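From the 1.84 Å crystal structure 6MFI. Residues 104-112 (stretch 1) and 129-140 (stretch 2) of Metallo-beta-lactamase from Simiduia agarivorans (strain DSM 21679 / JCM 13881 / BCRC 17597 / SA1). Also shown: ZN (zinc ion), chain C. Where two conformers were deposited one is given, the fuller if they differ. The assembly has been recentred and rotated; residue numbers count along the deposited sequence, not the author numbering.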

# COMPACT_ATOMS: atom_id res chain seq x y z
N LYS A 104 -6.84 -3.19 15.11
CA LYS A 104 -5.87 -3.82 15.99
C LYS A 104 -4.49 -3.98 15.37
O LYS A 104 -3.51 -4.16 16.12
CB LYS A 104 -6.37 -5.20 16.44
CG LYS A 104 -7.79 -5.20 16.99
CD LYS A 104 -7.91 -4.28 18.20
CE LYS A 104 -9.32 -4.30 18.76
NZ LYS A 104 -9.47 -3.36 19.91
N ILE A 105 -4.37 -3.93 14.05
CA ILE A 105 -3.11 -4.17 13.36
C ILE A 105 -2.93 -3.12 12.28
O ILE A 105 -3.85 -2.85 11.51
CB ILE A 105 -3.05 -5.59 12.76
CG1 ILE A 105 -3.05 -6.65 13.87
CG2 ILE A 105 -1.83 -5.76 11.87
CD1 ILE A 105 -2.99 -8.07 13.37
N LEU A 106 -1.73 -2.54 12.22
CA LEU A 106 -1.36 -1.58 11.18
C LEU A 106 -0.28 -2.19 10.30
O LEU A 106 0.74 -2.68 10.81
CB LEU A 106 -0.88 -0.27 11.79
CG LEU A 106 -1.91 0.60 12.51
CD1 LEU A 106 -1.21 1.75 13.23
CD2 LEU A 106 -2.94 1.14 11.53
N LEU A 107 -0.49 -2.16 8.99
CA LEU A 107 0.48 -2.63 8.02
C LEU A 107 0.87 -1.48 7.09
O LEU A 107 0.29 -0.39 7.14
CB LEU A 107 -0.07 -3.81 7.21
CG LEU A 107 -0.59 -5.00 8.01
CD1 LEU A 107 -1.13 -6.08 7.09
CD2 LEU A 107 0.50 -5.56 8.92
N HIS A 108 1.86 -1.74 6.24
CA HIS A 108 2.39 -0.71 5.36
C HIS A 108 2.72 -1.30 4.00
O HIS A 108 2.99 -2.50 3.88
CB HIS A 108 3.64 -0.05 5.95
CG HIS A 108 4.83 -0.95 6.00
ND1 HIS A 108 5.59 -1.24 4.88
CD2 HIS A 108 5.40 -1.63 7.02
CE1 HIS A 108 6.57 -2.06 5.22
NE2 HIS A 108 6.48 -2.32 6.51
N SER A 109 2.71 -0.45 2.98
CA SER A 109 3.23 -0.81 1.67
C SER A 109 4.74 -0.59 1.65
O SER A 109 5.51 -1.55 1.71
CB SER A 109 2.55 0.00 0.57
OG SER A 109 2.67 1.39 0.81
N HIS A 110 5.16 0.67 1.58
CA HIS A 110 6.57 1.01 1.71
C HIS A 110 6.70 2.28 2.55
O HIS A 110 5.75 3.03 2.73
CB HIS A 110 7.25 1.18 0.34
CG HIS A 110 6.69 2.29 -0.49
ND1 HIS A 110 5.75 2.08 -1.48
CD2 HIS A 110 6.96 3.62 -0.51
CE1 HIS A 110 5.46 3.23 -2.05
NE2 HIS A 110 6.18 4.18 -1.48
N GLU A 111 7.92 2.50 3.04
CA GLU A 111 8.19 3.46 4.11
C GLU A 111 8.41 4.88 3.61
O GLU A 111 9.29 5.59 4.11
CB GLU A 111 9.40 2.98 4.92
CG GLU A 111 10.66 2.75 4.09
CD GLU A 111 10.73 1.36 3.49
OE1 GLU A 111 11.86 0.84 3.33
OE2 GLU A 111 9.67 0.78 3.16
N HIS A 112 7.64 5.34 2.63
CA HIS A 112 7.72 6.73 2.19
C HIS A 112 6.69 7.58 2.92
O HIS A 112 5.65 7.08 3.37
CB HIS A 112 7.54 6.83 0.68
CG HIS A 112 8.79 6.59 -0.10
ND1 HIS A 112 8.84 6.68 -1.48
CD2 HIS A 112 10.04 6.25 0.30
CE1 HIS A 112 10.07 6.41 -1.89
NE2 HIS A 112 10.81 6.15 -0.83
ZN ZN C . 7.27 5.83 -2.45
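Stretch 2, residues 129-140: TLYASPAAAAVM

Where the hydrogen-bond ladder of two parallel β-strands gives out, a water or a side chain can keep the two chains in touch. The contact between residues 104-112 and 129-140 of this metallo-beta-lactamase is a compact example. Stretch 2 opens as a strand, Thr129 to Ala132, turns at Ser133 and enters a helix that runs from Pro134 through Met140 and beyond. The strand lies beside the strand Lys104-Leu107 and runs the same way, with a 33° angle between their directions, a signed crossing of -33° and a closest axial approach of 4.8 Å. Ile105 pairs with Thr129 and Leu106 with Leu130, their CA atoms 5.2 Å and 4.6 Å apart respectively.

Backbone hydrogen bonds fix this register. Thr129 N donates to Lys104 O at 3.2 Å, Leu106 N donates to Thr129 O at 3.1 Å, and Tyr131 N donates to Leu106 O at 3.0 Å. The pattern is typical of parallel pairing: Leu106 uses both its amide and its carbonyl, reaching two residues, Thr129 and Tyr131, that flank its register partner Leu130. A CA-H...O contact from Ile105 CA to Thr129 O, 3.5 Å, supplements the ladder. Beyond it, a water takes over, accepting from His108 N at 3.1 Å and donating to Tyr131 O at 2.7 Å, so that the two backbones remain connected where the first strand has become loop.

Apolar packing follows the alternation of the strands. Ile105 and Thr129 direct their side chains to one face of the sheet, Leu106 and Leu130 to the other. Ile105 CG2 meets Tyr131 CD1 at 3.7 Å, while on the other face Leu106 CB lies 3.7 Å from Leu130 CD1. Leu107 points its CA-to-CB bond away from stretch 2, yet the end of its side chain comes nearer, bringing CD2 to 3.9 Å from Tyr131 CB.

The turn into the helix is held by a side chain. His108, chi1 in the p well, points toward stretch 2 and accepts a hydrogen bond through NE2 from Ser133 N at 3.3 Å; this amide lies at the ring edge, near its plane, as an in-plane nitrogen lone pair requires. On the same ring, ND1 makes a weak bond to Ser109 O at 3.2 Å. Ser133 is the N-cap of the helix, its OG accepting a weak bond from Ala136 N at 3.4 Å.

The helix then rests on the loop by van der Waals contact. Ala136 points toward stretch 1, and its CB lies 3.4 Å from His108 NE2 and 3.7 Å from Glu111 OE2. One turn on, Val139 CG2 sits 3.7 Å from Glu111 CG. Glu111 has both carboxylate oxygens hydrogen-bonded elsewhere in the structure. The CA-to-CB bonds of its neighbours His110 and His112 point away from stretch 2, and both residues bind zinc, through His110 NE2 at 2.2 Å and His112 ND1 at 2.0 Å from ZN.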

# COMPACT_ATOMS: atom_id res chain seq x y z
N THR A 129 -1.13 -2.33 17.09
CA THR A 129 0.28 -2.69 16.99
C THR A 129 0.70 -2.62 15.53
O THR A 129 0.02 -3.15 14.65
CB THR A 129 0.54 -4.08 17.56
OG1 THR A 129 1.40 -4.81 16.68
CG2 THR A 129 -0.76 -4.84 17.75
N LEU A 130 1.82 -1.96 15.28
CA LEU A 130 2.30 -1.71 13.93
C LEU A 130 3.34 -2.75 13.55
O LEU A 130 4.37 -2.88 14.23
CB LEU A 130 2.88 -0.30 13.81
CG LEU A 130 3.67 0.07 12.56
CD1 LEU A 130 2.81 -0.07 11.31
CD2 LEU A 130 4.20 1.48 12.70
N TYR A 131 3.07 -3.50 12.49
CA TYR A 131 4.00 -4.49 11.96
C TYR A 131 4.70 -3.93 10.74
O TYR A 131 4.08 -3.29 9.89
CB TYR A 131 3.27 -5.79 11.59
CG TYR A 131 2.72 -6.56 12.77
CD1 TYR A 131 1.49 -6.23 13.33
CD2 TYR A 131 3.43 -7.62 13.32
CE1 TYR A 131 0.99 -6.93 14.41
CE2 TYR A 131 2.93 -8.33 14.40
CZ TYR A 131 1.71 -7.98 14.94
OH TYR A 131 1.21 -8.68 16.01
N ALA A 132 6.01 -4.16 10.65
CA ALA A 132 6.80 -3.59 9.57
C ALA A 132 7.99 -4.49 9.27
O ALA A 132 8.51 -5.18 10.15
CB ALA A 132 7.29 -2.18 9.92
N SER A 133 8.41 -4.48 8.00
CA SER A 133 9.63 -5.16 7.61
C SER A 133 10.83 -4.51 8.30
O SER A 133 10.76 -3.36 8.73
CB SER A 133 9.79 -5.12 6.09
OG SER A 133 9.89 -3.78 5.63
N PRO A 134 11.94 -5.25 8.44
CA PRO A 134 13.11 -4.68 9.13
C PRO A 134 13.59 -3.36 8.56
O PRO A 134 13.89 -2.44 9.33
CB PRO A 134 14.16 -5.79 8.97
CG PRO A 134 13.37 -7.04 8.89
CD PRO A 134 12.12 -6.68 8.13
N ALA A 135 13.67 -3.23 7.23
CA ALA A 135 14.12 -1.97 6.65
C ALA A 135 13.10 -0.86 6.87
O ALA A 135 13.47 0.29 7.13
CB ALA A 135 14.41 -2.15 5.16
N ALA A 136 11.81 -1.18 6.77
CA ALA A 136 10.78 -0.18 7.02
C ALA A 136 10.73 0.20 8.49
O ALA A 136 10.53 1.37 8.83
CB ALA A 136 9.42 -0.68 6.54
N ALA A 137 10.91 -0.78 9.38
CA ALA A 137 10.86 -0.51 10.82
C ALA A 137 11.92 0.49 11.24
O ALA A 137 11.69 1.29 12.15
CB ALA A 137 11.01 -1.81 11.61
N ALA A 138 13.09 0.46 10.59
CA ALA A 138 14.13 1.44 10.90
C ALA A 138 13.69 2.85 10.50
O ALA A 138 14.01 3.82 11.20
CB ALA A 138 15.43 1.06 10.21
N VAL A 139 12.96 2.97 9.40
CA VAL A 139 12.48 4.29 8.97
C VAL A 139 11.41 4.80 9.92
O VAL A 139 11.42 5.97 10.31
CB VAL A 139 11.99 4.23 7.52
CG1 VAL A 139 11.43 5.58 7.09
CG2 VAL A 139 13.11 3.79 6.59
N MET A 140 10.46 3.93 10.30
CA MET A 140 9.41 4.34 11.23
C MET A 140 9.98 4.68 12.60
O MET A 140 9.49 5.59 13.27
CB MET A 140 8.37 3.22 11.36
CG MET A 140 7.91 2.62 10.05
SD MET A 140 7.19 3.85 8.95
CE MET A 140 5.88 4.49 9.99
O HOH W 1 3.61 -4.06 7.39
O HOH W 2 6.08 7.35 -2.89